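Local coordinates for tail spike protein gp49 (Pseudomonas phage LKA1, PDB 4RU4) that probably cleaves the O-specific polysaccharide of Pseudomonas as a calcium-binding tailspike lyase, degrading the host cell envelope during phage entry, at residues Gly477-Glu482 against Gly503-Ala508; Ala410-Asn415 against Leu441-Glu446; Cys420-Gln425 against Val452-Ser457; Met510-Leu515 against Tyr538-Ala543. All blocks are in the same frame, centred on the assembly; numbering follows the deposited sequence.

How the interactions relate
The four contacts follow the beta-helix towards its C-terminal end and out into the next domain. Interaction 2 (410-415 with 441-446) and interaction 3 (420-425 with 452-457) have segments that alternate along the chain; their centres are about 14 Å apart, and Leu441 CD1 meets Ile424 CD1 at 3.6 Å. Interaction 1 (477-482 with 503-508) follows, centre to centre about 13 Å from interaction 2 and 14 Å from interaction 3; Leu445 packs on Thr479 and Phe505, and Thr479 OG1 meets Val452 N. Interaction 4 (510-515 with 538-543) comes last, its centre about 17 Å from that of interaction 1. Interactions 3 and 4 both have residues against the second subunit, so this part of the chain also contributes to the trimer interface.

Interaction 1. Residues Gly477-Glu482 against Gly503-Ala508; sequences GSTSPE and GGFASA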
loop_
_atom_site.group_PDB
_atom_site.type_symbol
_atom_site.label_atom_id
_atom_site.label_comp_id
_atom_site.label_asym_id
_atom_site.label_seq_id
_atom_site.Cartn_x
_atom_site.Cartn_y
_atom_site.Cartn_z
ATOM N N GLY B 477 -4.458 -15.544 34.547
ATOM C CA GLY B 477 -5.345 -15.889 33.458
ATOM C C GLY B 477 -4.842 -17.156 32.777
ATOM O O GLY B 477 -4.018 -17.877 33.337
ATOM N N SER B 478 -5.317 -17.422 31.567
ATOM C CA SER B 478 -4.977 -18.683 30.881
ATOM C C SER B 478 -5.342 -18.551 29.428
ATOM O O SER B 478 -6.070 -17.648 29.064
ATOM C CB SER B 478 -5.790 -19.843 31.474
ATOM O OG SER B 478 -7.169 -19.517 31.415
ATOM N N THR B 479 -4.847 -19.456 28.580
ATOM C CA THR B 479 -5.188 -19.379 27.180
ATOM C C THR B 479 -5.135 -20.758 26.509
ATOM O O THR B 479 -4.306 -21.590 26.857
ATOM C CB THR B 479 -4.273 -18.366 26.411
ATOM O OG1 THR B 479 -4.812 -18.140 25.110
ATOM C CG2 THR B 479 -2.826 -18.868 26.296
ATOM N N SER B 480 -6.043 -20.975 25.569
ATOM C CA SER B 480 -6.009 -22.167 24.704
ATOM C C SER B 480 -5.985 -21.675 23.253
ATOM O O SER B 480 -7.035 -21.556 22.593
ATOM C CB SER B 480 -7.245 -23.035 24.958
ATOM O OG SER B 480 -7.145 -23.676 26.221
ATOM N N PRO B 481 -4.794 -21.335 22.757
ATOM C CA PRO B 481 -4.710 -20.735 21.415
ATOM C C PRO B 481 -5.122 -21.726 20.334
ATOM O O PRO B 481 -4.950 -22.924 20.528
ATOM C CB PRO B 481 -3.213 -20.410 21.263
ATOM C CG PRO B 481 -2.693 -20.311 22.706
ATOM C CD PRO B 481 -3.479 -21.419 23.418
ATOM N N GLU B 482 -5.693 -21.235 19.240
ATOM C CA GLU B 482 -5.873 -22.054 18.036
ATOM C C GLU B 482 -4.569 -22.271 17.283
ATOM O O GLU B 482 -4.420 -23.264 16.578
ATOM C CB GLU B 482 -6.907 -21.439 17.087
ATOM C CG GLU B 482 -8.328 -21.462 17.627
ATOM C CD GLU B 482 -9.315 -20.679 16.749
ATOM O OE1 GLU B 482 -8.889 -19.934 15.823
ATOM O OE2 GLU B 482 -10.534 -20.810 16.993
ATOM N N GLY B 503 2.522 -22.419 30.116
ATOM C CA GLY B 503 1.126 -22.806 30.286
ATOM C C GLY B 503 0.414 -23.184 28.997
ATOM O O GLY B 503 0.909 -24.014 28.224
ATOM N N GLY B 504 -0.739 -22.565 28.742
ATOM C CA GLY B 504 -1.508 -22.913 27.553
ATOM C C GLY B 504 -0.832 -22.577 26.230
ATOM O O GLY B 504 -1.168 -23.160 25.201
ATOM N N PHE B 505 0.124 -21.645 26.246
ATOM C CA PHE B 505 0.942 -21.403 25.059
ATOM C C PHE B 505 1.771 -22.632 24.749
ATOM O O PHE B 505 1.995 -22.947 23.580
ATOM C CB PHE B 505 1.896 -20.217 25.246
ATOM C CG PHE B 505 1.215 -18.862 25.244
ATOM C CD1 PHE B 505 0.559 -18.397 24.103
ATOM C CD2 PHE B 505 1.254 -18.048 26.368
ATOM C CE1 PHE B 505 -0.046 -17.159 24.082
ATOM C CE2 PHE B 505 0.665 -16.782 26.364
ATOM C CZ PHE B 505 0.001 -16.340 25.222
ATOM N N ALA B 506 2.256 -23.309 25.789
ATOM C CA ALA B 506 3.127 -24.475 25.587
ATOM C C ALA B 506 2.378 -25.641 24.937
ATOM O O ALA B 506 2.976 -26.433 24.230
ATOM C CB ALA B 506 3.785 -24.926 26.913
ATOM N N SER B 507 1.064 -25.715 25.157
ATOM C CA SER B 507 0.269 -26.822 24.638
ATOM C C SER B 507 -0.528 -26.461 23.381
ATOM O O SER B 507 -1.341 -27.244 22.910
ATOM C CB SER B 507 -0.655 -27.375 25.731
ATOM O OG SER B 507 -1.402 -26.335 26.333
ATOM N N ALA B 508 -0.302 -25.263 22.853
ATOM C CA ALA B 508 -1.001 -24.796 21.651
ATOM C C ALA B 508 -0.567 -25.581 20.417
ATOM O O ALA B 508 0.553 -26.090 20.380
ATOM C CB ALA B 508 -0.694 -23.314 21.435
HETATM O O HOH W 1 -2.978 -21.274 30.192
#
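Thr479 sets its methyl squarely on the ring of Phe505: CG2 stands 3.8 Å from the ring centroid and only 6° off the normal, a CH-pi contact over the middle of one face. The two side chains cross at about a right angle. OG1 is anti to the backbone N (chi1 -169°), on a different branch from the methyl, and is hydrogen-bonded to the carbonyl of Val450. Pro481 also crosses Phe505 at about a right angle, its CG neither over the face nor at the edge but 4.0 Å from Phe505 CD1, and it rests on Ala508 as well, Pro481 CG to Ala508 CB 3.8 Å. The backbones also meet beside this cluster, through a CA-H...O contact: Gly504 CA lies 3.2 Å from Thr479 O, with an angle of 158° at the hydrogen. One water accepts from both Thr479 N and Gly504 N, joining the two loops. The later loop folds back through a type I beta turn from Phe505 to Ala508, whose closing bond, Ala508 N to Phe505 O, is weak. Beyond the threonine, Phe505 packs on Leu445, Val452, Leu472 and Ile474. This is loop-on-loop stacking between successive coils of a right-handed parallel beta-helix, the fold of pectin lyase-like proteins.

Interaction 2. Residues Ala410-Asn415 against Leu441-Glu446; sequences AVLTTN and LRARLE
Leu412, Glu446 and Ala410 bury much of the surface where the loop 410-415 meets the end of strand 439-446, at a corner between coils of the pectin lyase-like parallel beta-helix. Leu412 turns CD1 to Leu445. Its CG is anti to the carbonyl carbon (chi1 -63°), and chi2 of 174° then sets the CD1 branch anti to CA, where CD1 lies 3.8 Å from Leu445 CD1; the two leucines cross obliquely. The same methyl passes Arg444 O and Ala443 CB, while Val405 and Ile377 of neighbouring coils continue the apolar surroundings.

The direct hydrogen bond comes from the backbone: Leu412 O accepts from Glu446 N at 2.8 Å, the donor lying nearly along the C=O axis although the angle at the hydrogen is 146°. Glu446 then sends an extended chain past Ala410, its carboxylate lying against the methyl, with OE1 and OE2 each 3.8 Å from Ala410 CB. This part is more open, Ala410 being exposed. Arg444 grips the carboxylate end-on, NH1 and NH2 both donating to OE2, and the guanidinium has further partners in Thr475 and Gly407. Such a paired charge would probably favour the ionised carboxylate.

Two waters link the backbones. One accepts from Val411 N and donates to Arg444 O; the other accepts from Thr414 N and donates to Glu446 O. Thr413 CA also approaches Glu446 O at 3.4 Å. Within the loop, Thr413 OG1 makes an ST turn by accepting from Asn415 N at 3.0 Å.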
loop_
_atom_site.group_PDB
_atom_site.type_symbol
_atom_site.label_atom_id
_atom_site.label_comp_id
_atom_site.label_asym_id
_atom_site.label_seq_id
_atom_site.Cartn_x
_atom_site.Cartn_y
_atom_site.Cartn_z
ATOM N N ALA B 410 -0.400 -4.082 31.890
ATOM C CA ALA B 410 -1.623 -4.913 31.946
ATOM C C ALA B 410 -2.515 -4.724 30.714
ATOM O O ALA B 410 -3.373 -3.826 30.673
ATOM C CB ALA B 410 -2.406 -4.634 33.230
ATOM N N VAL B 411 -2.294 -5.572 29.714
ATOM C CA VAL B 411 -2.826 -5.394 28.371
ATOM C C VAL B 411 -3.807 -6.494 27.997
ATOM O O VAL B 411 -4.823 -6.251 27.329
ATOM C CB VAL B 411 -1.639 -5.407 27.357
ATOM C CG1 VAL B 411 -2.136 -5.415 25.896
ATOM C CG2 VAL B 411 -0.719 -4.221 27.616
ATOM N N LEU B 412 -3.474 -7.714 28.406
ATOM C CA LEU B 412 -4.306 -8.888 28.173
ATOM C C LEU B 412 -4.908 -9.269 29.538
ATOM O O LEU B 412 -4.284 -9.961 30.354
ATOM C CB LEU B 412 -3.462 -10.022 27.559
ATOM C CG LEU B 412 -2.839 -9.773 26.161
ATOM C CD1 LEU B 412 -1.869 -10.920 25.692
ATOM C CD2 LEU B 412 -3.896 -9.490 25.091
ATOM N N THR B 413 -6.102 -8.743 29.816
ATOM C CA THR B 413 -6.636 -8.786 31.175
ATOM C C THR B 413 -8.072 -9.262 31.129
ATOM O O THR B 413 -8.554 -9.665 30.075
ATOM C CB THR B 413 -6.621 -7.368 31.789
ATOM O OG1 THR B 413 -7.564 -6.545 31.085
ATOM C CG2 THR B 413 -5.219 -6.731 31.671
ATOM N N THR B 414 -8.789 -9.143 32.246
ATOM C CA THR B 414 -10.201 -9.506 32.245
ATOM C C THR B 414 -11.024 -8.624 31.294
ATOM O O THR B 414 -12.170 -8.951 30.957
ATOM C CB THR B 414 -10.822 -9.461 33.667
ATOM O OG1 THR B 414 -10.753 -8.128 34.179
ATOM C CG2 THR B 414 -10.078 -10.399 34.614
ATOM N N ASN B 415 -10.445 -7.514 30.849
ATOM C CA ASN B 415 -11.125 -6.646 29.877
ATOM C C ASN B 415 -10.883 -7.062 28.408
ATOM O O ASN B 415 -11.499 -6.526 27.480
ATOM C CB ASN B 415 -10.724 -5.176 30.106
ATOM C CG ASN B 415 -11.311 -4.606 31.385
ATOM O OD1 ASN B 415 -12.507 -4.776 31.646
ATOM N ND2 ASN B 415 -10.480 -3.924 32.189
ATOM N N LEU B 441 9.248 -10.612 19.977
ATOM C CA LEU B 441 7.867 -10.354 20.398
ATOM C C LEU B 441 7.635 -10.974 21.769
ATOM O O LEU B 441 8.040 -12.107 22.035
ATOM C CB LEU B 441 6.845 -10.912 19.387
ATOM C CG LEU B 441 5.359 -10.708 19.711
ATOM C CD1 LEU B 441 4.542 -10.553 18.419
ATOM C CD2 LEU B 441 4.776 -11.818 20.585
ATOM N N ARG B 442 6.972 -10.223 22.636
ATOM C CA ARG B 442 6.556 -10.764 23.926
ATOM C C ARG B 442 5.056 -10.569 24.034
ATOM O O ARG B 442 4.546 -9.499 23.683
ATOM C CB ARG B 442 7.239 -10.014 25.084
ATOM C CG ARG B 442 6.913 -10.662 26.474
ATOM C CD ARG B 442 7.748 -10.122 27.596
ATOM N NE ARG B 442 7.505 -10.878 28.833
ATOM C CZ ARG B 442 8.027 -10.575 30.017
ATOM N NH1 ARG B 442 8.807 -9.513 30.150
ATOM N NH2 ARG B 442 7.759 -11.343 31.081
ATOM N N ALA B 443 4.361 -11.602 24.509
ATOM C CA ALA B 443 2.973 -11.499 24.943
ATOM C C ALA B 443 2.902 -12.119 26.327
ATOM O O ALA B 443 3.455 -13.199 26.560
ATOM C CB ALA B 443 2.041 -12.240 23.965
ATOM N N ARG B 444 2.244 -11.433 27.251
ATOM C CA ARG B 444 2.159 -11.891 28.638
ATOM C C ARG B 444 0.716 -11.686 29.116
ATOM O O ARG B 444 0.170 -10.573 29.042
ATOM C CB ARG B 444 3.135 -11.124 29.541
ATOM C CG ARG B 444 3.089 -11.569 31.032
ATOM C CD ARG B 444 4.100 -10.790 31.894
ATOM N NE ARG B 444 3.749 -9.383 31.841
ATOM C CZ ARG B 444 2.872 -8.795 32.645
ATOM N NH1 ARG B 444 2.305 -9.478 33.640
ATOM N NH2 ARG B 444 2.604 -7.507 32.480
ATOM N N LEU B 445 0.103 -12.768 29.577
ATOM C CA LEU B 445 -1.266 -12.741 30.094
ATOM C C LEU B 445 -1.287 -12.136 31.489
ATOM O O LEU B 445 -0.511 -12.554 32.378
ATOM C CB LEU B 445 -1.833 -14.171 30.170
ATOM C CG LEU B 445 -2.578 -14.795 28.976
ATOM C CD1 LEU B 445 -2.153 -14.207 27.598
ATOM C CD2 LEU B 445 -2.609 -16.321 29.028
ATOM N N GLU B 446 -2.201 -11.194 31.690
ATOM C CA GLU B 446 -2.441 -10.652 33.026
ATOM C C GLU B 446 -3.938 -10.658 33.316
ATOM O O GLU B 446 -4.524 -9.640 33.717
ATOM C CB GLU B 446 -1.827 -9.258 33.203
ATOM C CG GLU B 446 -1.534 -8.984 34.705
ATOM C CD GLU B 446 -0.849 -7.655 34.963
ATOM O OE1 GLU B 446 -1.236 -6.987 35.955
ATOM O OE2 GLU B 446 0.075 -7.287 34.200
HETATM O O HOH W 2 -0.718 -8.059 29.924
HETATM O O HOH W 3 -7.321 -8.467 34.735
#

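Interaction 3. Residues Cys420-Gln425 against Val452-Ser457; sequences CNFLIQ and VNIQYS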
loop_
_atom_site.group_PDB
_atom_site.type_symbol
_atom_site.label_atom_id
_atom_site.label_comp_id
_atom_site.label_asym_id
_atom_site.label_seq_id
_atom_site.Cartn_x
_atom_site.Cartn_y
_atom_site.Cartn_z
ATOM N N CYS B 420 -7.770 -13.106 20.462
ATOM C CA CYS B 420 -6.794 -12.181 19.858
ATOM C C CYS B 420 -5.937 -12.887 18.832
ATOM O O CYS B 420 -5.452 -13.977 19.097
ATOM C CB CYS B 420 -5.843 -11.647 20.931
ATOM S SG CYS B 420 -6.646 -10.704 22.225
ATOM N N ASN B 421 -5.719 -12.250 17.679
ATOM C CA ASN B 421 -4.776 -12.779 16.690
ATOM C C ASN B 421 -3.708 -11.714 16.438
ATOM O O ASN B 421 -4.029 -10.613 16.013
ATOM C CB ASN B 421 -5.508 -13.066 15.378
ATOM C CG ASN B 421 -6.722 -13.905 15.580
ATOM O OD1 ASN B 421 -6.656 -14.955 16.206
ATOM N ND2 ASN B 421 -7.851 -13.447 15.072
ATOM N N PHE B 422 -2.455 -12.016 16.743
ATOM C CA PHE B 422 -1.384 -11.069 16.472
ATOM C C PHE B 422 -0.600 -11.575 15.282
ATOM O O PHE B 422 -0.022 -12.677 15.329
ATOM C CB PHE B 422 -0.488 -10.921 17.715
ATOM C CG PHE B 422 -1.197 -10.278 18.861
ATOM C CD1 PHE B 422 -1.386 -8.901 18.869
ATOM C CD2 PHE B 422 -1.757 -11.035 19.883
ATOM C CE1 PHE B 422 -2.082 -8.297 19.888
ATOM C CE2 PHE B 422 -2.423 -10.412 20.925
ATOM C CZ PHE B 422 -2.596 -9.048 20.909
ATOM N N LEU B 423 -0.601 -10.783 14.212
ATOM C CA LEU B 423 -0.043 -11.224 12.927
ATOM C C LEU B 423 1.097 -10.340 12.500
ATOM O O LEU B 423 0.912 -9.122 12.385
ATOM C CB LEU B 423 -1.110 -11.144 11.818
ATOM C CG LEU B 423 -2.483 -11.730 12.170
ATOM C CD1 LEU B 423 -3.486 -11.539 11.044
ATOM C CD2 LEU B 423 -2.387 -13.204 12.583
ATOM N N ILE B 424 2.242 -10.944 12.194
ATOM C CA ILE B 424 3.366 -10.200 11.648
ATOM C C ILE B 424 3.656 -10.865 10.325
ATOM O O ILE B 424 4.025 -12.048 10.277
ATOM C CB ILE B 424 4.620 -10.228 12.554
ATOM C CG1 ILE B 424 4.396 -9.457 13.857
ATOM C CG2 ILE B 424 5.821 -9.611 11.820
ATOM C CD1 ILE B 424 3.616 -10.246 14.905
ATOM N N GLN B 425 3.431 -10.130 9.241
ATOM C CA GLN B 425 3.524 -10.724 7.912
ATOM C C GLN B 425 4.509 -9.972 7.031
ATOM O O GLN B 425 4.280 -8.824 6.628
ATOM C CB GLN B 425 2.164 -10.799 7.217
ATOM C CG GLN B 425 1.082 -11.584 7.990
ATOM C CD GLN B 425 -0.205 -11.717 7.174
ATOM O OE1 GLN B 425 -0.337 -11.087 6.129
ATOM N NE2 GLN B 425 -1.148 -12.527 7.645
ATOM N N VAL B 452 -5.116 -16.586 22.533
ATOM C CA VAL B 452 -4.160 -15.614 22.014
ATOM C C VAL B 452 -3.278 -16.326 20.988
ATOM O O VAL B 452 -2.395 -17.124 21.340
ATOM C CB VAL B 452 -3.299 -15.042 23.156
ATOM C CG1 VAL B 452 -2.181 -14.123 22.623
ATOM C CG2 VAL B 452 -4.198 -14.285 24.133
ATOM N N ASN B 453 -3.521 -16.021 19.717
ATOM C CA ASN B 453 -2.859 -16.677 18.596
ATOM C C ASN B 453 -1.778 -15.789 17.976
ATOM O O ASN B 453 -1.964 -14.575 17.855
ATOM C CB ASN B 453 -3.915 -16.998 17.532
ATOM C CG ASN B 453 -5.063 -17.818 18.098
ATOM O OD1 ASN B 453 -4.833 -18.836 18.758
ATOM N ND2 ASN B 453 -6.296 -17.356 17.889
ATOM N N ILE B 454 -0.665 -16.400 17.572
ATOM C CA ILE B 454 0.470 -15.661 17.026
ATOM C C ILE B 454 0.807 -16.238 15.674
ATOM O O ILE B 454 1.009 -17.460 15.543
ATOM C CB ILE B 454 1.763 -15.827 17.887
ATOM C CG1 ILE B 454 1.516 -15.542 19.371
ATOM C CG2 ILE B 454 2.893 -14.949 17.340
ATOM C CD1 ILE B 454 1.019 -14.200 19.660
ATOM N N GLN B 455 0.903 -15.362 14.673
ATOM C CA GLN B 455 1.439 -15.750 13.382
ATOM C C GLN B 455 2.644 -14.838 13.136
ATOM O O GLN B 455 2.474 -13.645 12.905
ATOM C CB GLN B 455 0.387 -15.526 12.263
ATOM C CG GLN B 455 0.865 -15.896 10.848
ATOM C CD GLN B 455 0.045 -15.243 9.746
ATOM O OE1 GLN B 455 -0.353 -14.075 9.858
ATOM N NE2 GLN B 455 -0.231 -15.999 8.679
ATOM N N TYR B 456 3.857 -15.392 13.176
ATOM C CA TYR B 456 5.034 -14.577 12.904
ATOM C C TYR B 456 5.671 -15.179 11.640
ATOM O O TYR B 456 6.289 -16.247 11.692
ATOM C CB TYR B 456 5.943 -14.602 14.138
ATOM C CG TYR B 456 6.908 -13.427 14.224
ATOM C CD1 TYR B 456 7.975 -13.306 13.328
ATOM C CD2 TYR B 456 6.758 -12.447 15.206
ATOM C CE1 TYR B 456 8.860 -12.231 13.395
ATOM C CE2 TYR B 456 7.624 -11.372 15.275
ATOM C CZ TYR B 456 8.676 -11.271 14.373
ATOM O OH TYR B 456 9.541 -10.199 14.447
ATOM N N SER B 457 5.514 -14.504 10.505
ATOM C CA SER B 457 5.588 -15.173 9.202
ATOM C C SER B 457 6.220 -14.330 8.084
ATOM O O SER B 457 5.672 -13.294 7.707
ATOM C CB SER B 457 4.133 -15.505 8.804
ATOM O OG SER B 457 4.017 -16.082 7.521
#
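Ile424 and Tyr456 pack closely in this pairing of parallel strands, two adjacent rungs of the beta-helix whose short segment axes approach to 4.8 Å and make an angle of 14°. Ile424 CG2 sits over the centre of the Tyr456 ring, 4.2 Å from its centroid, while Ile424 CD1 approaches CD2 of that ring at 3.8 Å. Further along the same interior face, Val452 CG1 meets the edge of Phe422 near its plane, 4.1 Å from CE2; Phe382 and Trp351 also meet this ring. Five backbone hydrogen bonds fix the register, from Asn453 N to Cys420 O through to Ser457 N to Ile424 O.

The opposite face is no solvent side: all twelve residues are buried, and here the second subunit packs on Asn421, Leu423, Gln425 and Gln455. The side chains on this face are mostly polar and hydrogen-bonded, although Leu423 packs on Gln455. Gln425 NE2 donates to Gln455 OE1 at 2.8 Å with the amide planes 72° apart; Gln455 NE2 binds Gly458 O of the second subunit. Asn421 and Asn453 pair across the two rungs: side by side and nearly coplanar, Asn453 ND2 donates to Asn421 OD1 at 3.0 Å, almost straight at 177°.

Interaction 4. Residues Met510-Leu515 against Tyr538-Ala543; sequences MRMPVL and YIYPKA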
loop_
_atom_site.group_PDB
_atom_site.type_symbol
_atom_site.label_atom_id
_atom_site.label_comp_id
_atom_site.label_asym_id
_atom_site.label_seq_id
_atom_site.Cartn_x
_atom_site.Cartn_y
_atom_site.Cartn_z
ATOM N N MET B 510 1.317 -25.953 17.335
ATOM C CA MET B 510 2.457 -25.169 16.891
ATOM C C MET B 510 2.897 -25.532 15.497
ATOM O O MET B 510 2.831 -26.697 15.120
ATOM C CB MET B 510 3.667 -25.436 17.789
ATOM C CG MET B 510 3.547 -24.861 19.163
ATOM S SD MET B 510 5.017 -25.348 20.082
ATOM C CE MET B 510 4.605 -24.600 21.657
ATOM N N ARG B 511 3.370 -24.528 14.758
ATOM C CA ARG B 511 4.181 -24.736 13.565
ATOM C C ARG B 511 5.528 -24.032 13.770
ATOM O O ARG B 511 5.554 -22.842 14.093
ATOM C CB ARG B 511 3.457 -24.197 12.314
ATOM C CG ARG B 511 4.167 -24.485 11.015
ATOM C CD ARG B 511 3.480 -23.806 9.828
ATOM N NE ARG B 511 2.065 -24.054 9.807
ATOM C CZ ARG B 511 1.139 -23.181 9.408
ATOM N NH1 ARG B 511 1.444 -21.978 8.913
ATOM N NH2 ARG B 511 -0.117 -23.556 9.468
ATOM N N MET B 512 6.636 -24.779 13.655
ATOM C CA MET B 512 7.988 -24.246 13.888
ATOM C C MET B 512 8.877 -24.663 12.719
ATOM O O MET B 512 8.649 -25.722 12.114
ATOM C CB MET B 512 8.585 -24.757 15.217
ATOM C CG MET B 512 7.802 -24.313 16.458
ATOM S SD MET B 512 8.103 -22.575 16.814
ATOM C CE MET B 512 6.500 -22.050 17.418
ATOM N N PRO B 513 9.871 -23.830 12.381
ATOM C CA PRO B 513 10.628 -23.996 11.130
ATOM C C PRO B 513 11.412 -25.304 11.099
ATOM O O PRO B 513 11.743 -25.848 12.158
ATOM C CB PRO B 513 11.619 -22.819 11.148
ATOM C CG PRO B 513 11.044 -21.812 12.134
ATOM C CD PRO B 513 10.281 -22.628 13.139
ATOM N N VAL B 514 11.732 -25.760 9.892
ATOM C CA VAL B 514 12.499 -26.984 9.672
ATOM C C VAL B 514 14.002 -26.696 9.702
ATOM O O VAL B 514 14.468 -25.713 9.127
ATOM C CB VAL B 514 12.131 -27.620 8.299
ATOM C CG1 VAL B 514 12.864 -28.946 8.079
ATOM C CG2 VAL B 514 10.619 -27.812 8.218
ATOM N N LEU B 515 14.752 -27.565 10.369
ATOM C CA LEU B 515 16.203 -27.515 10.333
ATOM C C LEU B 515 16.638 -28.909 9.919
ATOM O O LEU B 515 15.916 -29.865 10.170
ATOM C CB LEU B 515 16.771 -27.189 11.712
ATOM C CG LEU B 515 16.493 -25.753 12.161
ATOM C CD1 LEU B 515 16.907 -25.553 13.625
ATOM C CD2 LEU B 515 17.233 -24.784 11.226
ATOM N N TYR B 538 18.432 -23.675 15.983
ATOM C CA TYR B 538 17.454 -23.023 16.852
ATOM C C TYR B 538 16.943 -24.009 17.906
ATOM O O TYR B 538 16.798 -25.196 17.639
ATOM C CB TYR B 538 16.248 -22.504 16.040
ATOM C CG TYR B 538 16.663 -21.745 14.795
ATOM C CD1 TYR B 538 17.715 -20.831 14.839
ATOM C CD2 TYR B 538 16.032 -21.958 13.580
ATOM C CE1 TYR B 538 18.127 -20.151 13.693
ATOM C CE2 TYR B 538 16.435 -21.270 12.414
ATOM C CZ TYR B 538 17.482 -20.380 12.490
ATOM O OH TYR B 538 17.896 -19.705 11.368
ATOM N N ILE B 539 16.624 -23.501 19.090
ATOM C CA ILE B 539 16.021 -24.328 20.116
ATOM C C ILE B 539 14.488 -24.310 19.973
ATOM O O ILE B 539 13.871 -23.244 19.950
ATOM C CB ILE B 539 16.424 -23.822 21.518
ATOM C CG1 ILE B 539 17.948 -23.886 21.682
ATOM C CG2 ILE B 539 15.706 -24.630 22.601
ATOM C CD1 ILE B 539 18.478 -22.980 22.755
ATOM N N TYR B 540 13.883 -25.493 19.888
ATOM C CA TYR B 540 12.432 -25.637 19.753
ATOM C C TYR B 540 11.717 -25.536 21.114
ATOM O O TYR B 540 12.347 -25.706 22.159
ATOM C CB TYR B 540 12.093 -26.982 19.074
ATOM C CG TYR B 540 12.514 -27.053 17.624
ATOM C CD1 TYR B 540 11.675 -26.564 16.615
ATOM C CD2 TYR B 540 13.754 -27.605 17.259
ATOM C CE1 TYR B 540 12.054 -26.610 15.283
ATOM C CE2 TYR B 540 14.161 -27.651 15.920
ATOM C CZ TYR B 540 13.286 -27.167 14.928
ATOM O OH TYR B 540 13.662 -27.214 13.598
ATOM N N PRO B 541 10.397 -25.241 21.109
ATOM C CA PRO B 541 9.673 -25.190 22.390
ATOM C C PRO B 541 9.540 -26.547 23.064
ATOM O O PRO B 541 9.328 -26.593 24.269
ATOM C CB PRO B 541 8.277 -24.657 22.014
ATOM C CG PRO B 541 8.398 -24.126 20.603
ATOM C CD PRO B 541 9.555 -24.862 19.962
ATOM N N LYS B 542 9.660 -27.633 22.302
ATOM C CA LYS B 542 9.595 -28.992 22.847
ATOM C C LYS B 542 10.305 -29.883 21.830
ATOM O O LYS B 542 10.699 -29.390 20.782
ATOM C CB LYS B 542 8.134 -29.435 23.013
ATOM C CG LYS B 542 7.315 -29.370 21.707
ATOM C CD LYS B 542 5.816 -29.524 22.007
ATOM C CE LYS B 542 5.019 -29.685 20.728
ATOM N NZ LYS B 542 3.578 -29.986 21.034
ATOM N N ALA B 543 10.484 -31.171 22.128
ATOM C CA ALA B 543 11.161 -32.063 21.175
ATOM C C ALA B 543 10.447 -32.017 19.832
ATOM O O ALA B 543 9.235 -32.161 19.749
ATOM C CB ALA B 543 11.206 -33.466 21.685
#
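The ring of Tyr540 meets the strand 510-515 by its edge: Met512 CB and Pro513 O both lie near its plane, the first 3.8 Å from CD1. Outside the two segments the ring of Phe536 meets it with planes at about 80°. At the end of the ring, Tyr540 OH donates to Pro513 O at 2.8 Å, tilted 20° from the carbonyl plane, which fixes where the phenol points. Leu515 slides past Tyr540 in the opposite direction. It crosses the other aromatic side chain, Tyr538, at about a right angle; its CD1 lies oblique to both rings, 3.7 Å from Tyr538 CD2, so Leu515 touches both tyrosines.

Pro541 carries the contact to the methionines. Met510 has an extended chain beyond CG (chi2 177°), and its SD reaches Pro541 CG at 3.6 Å, the two side chains passing in opposite directions. Met512 CG lies 4.0 Å from Pro541 CD; beyond it the chain bends. Lys542 CE comes within 4.4 Å of Met510 SD, and its NZ is salt-bridged to Glu601.

Strand 510-522 runs on from the coils, pairing in parallel with strand 484-487 and antiparallel with strand 590-600, whose Ile599 packs on Met510, Met512 and Pro541. Leu498 of strand 497-501 touches Pro513 and both tyrosines, so the loop before strand 545-551 in the Ig-like region is seated against the last coils, with Tyr538 OH bonded to Val602 of the third subunit.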